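Local coordinates for protein glycoside Hydrolase (Bacteroides plebeius, PDB 5T3B) that is a family 50 glycoside hydrolase from a gut bacterium and probably cleaves glycosidic bonds in a polysaccharide, in a family known for beta-agarases, at residues R267-S272 with P277-A282. Residues are numbered along the deposited sequence; the frame is centred on the assembly and turned at random. Where two conformers were deposited one is given.
Sequences RFLKIS and PAYIAA
The carbonyl oxygen of F268 takes a backbone hydrogen bond from I271 N, at 3.2 Å, and meets the ring of Y279 at its edge. F268 O lies in the ring plane, 3.5 Å from Y279 CD1. L269 O borders the same edge, 3.4 Å from Y279 CE1. Y279 holds its CG anti to the backbone N (chi1 169°), and this brings the CD1–CE1 side of the ring along the F268 and L269 carbonyls. K274 NZ hydrogen-bonds to I271 O and, weakly, to L269 O. The two segments belong to consecutive helices: a short loop joins helix 264-269 to helix 277-288, and the two pack together. The contact lies in a helical part of the protein, its centre about 30 Å from the centre of the chain. D276 OD1 accepts a hydrogen bond from A278 N at the start of the second helix. The apolar side of the contact centres on F268. A278 CB sits over one face of its ring, offset toward the rim, 4.0 Å from the centroid and 22° off the normal, a CH-pi contact. F268 CD2 also lies 3.3 Å from A278 O. A282 CB meets F268 CB at 3.6 Å. It also touches the CD2 branch of L269. I271 CD1 reaches A278 CB at 3.9 Å. Beyond the segments, the F268 ring meets F306 of helix 300-324, planes about 80° apart.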
ATOM      1  N   ARG A 267       9.096   8.725  24.393  0.50 19.23           N
ATOM      2  CA  ARG A 267       7.795   9.333  24.660  0.50 17.88           C
ATOM      3  C   ARG A 267       6.970   8.491  25.667  0.50 19.03           C
ATOM      4  O   ARG A 267       6.317   9.070  26.537  0.50 21.05           O
ATOM      5  CB  ARG A 267       6.972   9.612  23.374  0.50 17.97           C
ATOM      6  CG  ARG A 267       7.341  10.919  22.639  0.50 18.68           C
ATOM      7  CD  ARG A 267       6.691  11.059  21.248  0.50 14.69           C
ATOM      8  NE  ARG A 267       7.052   9.930  20.331  0.50 14.70           N
ATOM      9  CZ  ARG A 267       6.333   9.514  19.293  0.50 13.30           C
ATOM     10  NH1 ARG A 267       5.204  10.055  18.978  0.50 20.21           N
ATOM     11  NH2 ARG A 267       6.808   8.574  18.540  0.50 13.23           N
ATOM     12  N   PHE A 268       7.034   7.153  25.602  1.00 15.42           N
ATOM     13  CA  PHE A 268       6.282   6.357  26.540  1.00 17.41           C
ATOM     14  C   PHE A 268       6.835   6.585  27.954  1.00 18.08           C
ATOM     15  O   PHE A 268       6.071   6.688  28.887  1.00 19.72           O
ATOM     16  CB  PHE A 268       6.324   4.875  26.213  1.00 15.91           C
ATOM     17  CG  PHE A 268       5.364   4.423  25.151  1.00 14.97           C
ATOM     18  CD1 PHE A 268       4.839   5.250  24.177  1.00 18.26           C
ATOM     19  CD2 PHE A 268       4.949   3.124  25.146  1.00 16.27           C
ATOM     20  CE1 PHE A 268       3.940   4.800  23.247  1.00 17.37           C
ATOM     21  CE2 PHE A 268       4.125   2.658  24.148  1.00 15.64           C
ATOM     22  CZ  PHE A 268       3.628   3.490  23.174  1.00 14.10           C
ATOM     23  N   LEU A 269       8.155   6.669  28.056  1.00 17.84           N
ATOM     24  CA  LEU A 269       8.763   6.829  29.393  1.00 19.61           C
ATOM     25  C   LEU A 269       8.441   8.160  30.010  1.00 20.83           C
ATOM     26  O   LEU A 269       8.550   8.309  31.244  1.00 24.47           O
ATOM     27  CB  LEU A 269      10.268   6.604  29.322  1.00 20.93           C
ATOM     28  CG  LEU A 269      10.743   5.142  29.070  1.00 19.48           C
ATOM     29  CD1 LEU A 269      12.226   5.105  28.760  1.00 21.04           C
ATOM     30  CD2 LEU A 269      10.373   4.245  30.214  1.00 21.53           C
ATOM     31  N   LYS A 270       8.164   9.152  29.148  1.00 19.66           N
ATOM     32  CA  LYS A 270       7.803  10.505  29.620  1.00 23.99           C
ATOM     33  C   LYS A 270       6.291  10.750  29.840  1.00 24.37           C
ATOM     34  O   LYS A 270       5.882  11.814  30.250  1.00 28.87           O
ATOM     35  CB  LYS A 270       8.430  11.557  28.688  1.00 26.00           C
ATOM     36  CG  LYS A 270       9.941  11.587  28.633  1.00 32.24           C
ATOM     37  CD  LYS A 270      10.581  11.909  29.978  1.00 41.62           C
ATOM     38  CE  LYS A 270      11.857  12.731  29.855  1.00 43.80           C
ATOM     39  NZ  LYS A 270      12.158  13.297  31.195  1.00 46.06           N
ATOM     40  N   ILE A 271       5.470   9.720  29.640  1.00 24.12           N
ATOM     41  CA  ILE A 271       4.033   9.816  29.931  1.00 23.89           C
ATOM     42  C   ILE A 271       3.882  10.164  31.411  1.00 29.10           C
ATOM     43  O   ILE A 271       4.512   9.528  32.249  1.00 28.16           O
ATOM     44  CB  ILE A 271       3.293   8.510  29.605  1.00 22.66           C
ATOM     45  CG1 ILE A 271       3.240   8.278  28.079  1.00 18.63           C
ATOM     46  CG2 ILE A 271       1.893   8.579  30.149  1.00 23.23           C
ATOM     47  CD1 ILE A 271       2.749   6.887  27.765  1.00 19.01           C
ATOM     48  N   SER A 272       3.087  11.198  31.713  1.00 30.94           N
ATOM     49  CA  SER A 272       3.006  11.706  33.107  1.00 34.08           C
ATOM     50  C   SER A 272       2.362  10.782  34.075  1.00 31.30           C
ATOM     51  O   SER A 272       2.812  10.656  35.176  1.00 36.12           O
ATOM     52  CB  SER A 272       2.199  12.991  33.192  1.00 41.19           C
ATOM     53  OG  SER A 272       2.703  13.893  32.272  1.00 46.11           O
ATOM     54  N   PRO A 277      -0.817   1.934  31.152  1.00 16.66           N
ATOM     55  CA  PRO A 277      -0.194   0.689  30.699  1.00 15.58           C
ATOM     56  C   PRO A 277       0.975   0.884  29.708  1.00 14.38           C
ATOM     57  O   PRO A 277       1.912   0.062  29.690  1.00 15.64           O
ATOM     58  CB  PRO A 277      -1.343  -0.109  30.106  1.00 15.88           C
ATOM     59  CG  PRO A 277      -2.526   0.372  30.964  1.00 18.64           C
ATOM     60  CD  PRO A 277      -2.276   1.849  31.060  1.00 18.03           C
ATOM     61  N   ALA A 278       0.907   1.921  28.873  1.00 14.80           N
ATOM     62  CA  ALA A 278       2.003   2.201  27.936  1.00 14.21           C
ATOM     63  C   ALA A 278       3.284   2.600  28.663  1.00 14.97           C
ATOM     64  O   ALA A 278       4.357   2.115  28.276  1.00 14.83           O
ATOM     65  CB  ALA A 278       1.601   3.286  26.944  1.00 16.27           C
ATOM     66  N   TYR A 279       3.165   3.435  29.711  1.00 16.19           N
ATOM     67  CA  TYR A 279       4.315   3.740  30.508  1.00 16.44           C
ATOM     68  C   TYR A 279       4.841   2.467  31.188  1.00 15.10           C
ATOM     69  O   TYR A 279       6.056   2.170  31.184  1.00 17.13           O
ATOM     70  CB  TYR A 279       3.981   4.810  31.579  1.00 17.99           C
ATOM     71  CG  TYR A 279       5.163   4.871  32.539  1.00 18.70           C
ATOM     72  CD1 TYR A 279       6.334   5.554  32.175  1.00 19.59           C
ATOM     73  CD2 TYR A 279       5.146   4.186  33.749  1.00 19.23           C
ATOM     74  CE1 TYR A 279       7.458   5.538  32.959  1.00 21.49           C
ATOM     75  CE2 TYR A 279       6.272   4.156  34.553  1.00 20.73           C
ATOM     76  CZ  TYR A 279       7.421   4.847  34.162  1.00 21.85           C
ATOM     77  OH  TYR A 279       8.537   4.809  34.943  1.00 27.36           O
ATOM     78  N   ILE A 280       3.912   1.737  31.798  1.00 16.29           N
ATOM     79  CA  ILE A 280       4.289   0.521  32.539  1.00 16.55           C
ATOM     80  C   ILE A 280       5.119  -0.447  31.660  1.00 14.65           C
ATOM     81  O   ILE A 280       6.162  -0.985  32.038  1.00 17.47           O
ATOM     82  CB  ILE A 280       3.073  -0.145  33.186  1.00 18.67           C
ATOM     83  CG1 ILE A 280       2.460   0.802  34.283  1.00 19.51           C
ATOM     84  CG2 ILE A 280       3.400  -1.562  33.688  1.00 21.74           C
ATOM     85  CD1 ILE A 280       1.062   0.400  34.718  1.00 23.47           C
ATOM     86  N   ALA A 281       4.627  -0.628  30.424  1.00 14.39           N
ATOM     87  CA  ALA A 281       5.268  -1.512  29.496  1.00 14.40           C
ATOM     88  C   ALA A 281       6.671  -1.038  29.083  1.00 13.53           C
ATOM     89  O   ALA A 281       7.640  -1.835  28.992  1.00 15.30           O
ATOM     90  CB  ALA A 281       4.431  -1.723  28.239  1.00 15.11           C
ATOM     91  N   ALA A 282       6.791   0.267  28.862  1.00 14.48           N
ATOM     92  CA  ALA A 282       8.072   0.838  28.512  1.00 15.68           C
ATOM     93  C   ALA A 282       9.066   0.706  29.653  1.00 15.79           C
ATOM     94  O   ALA A 282      10.192   0.347  29.424  1.00 16.88           O
ATOM     95  CB  ALA A 282       7.914   2.291  28.121  1.00 16.25           C
TER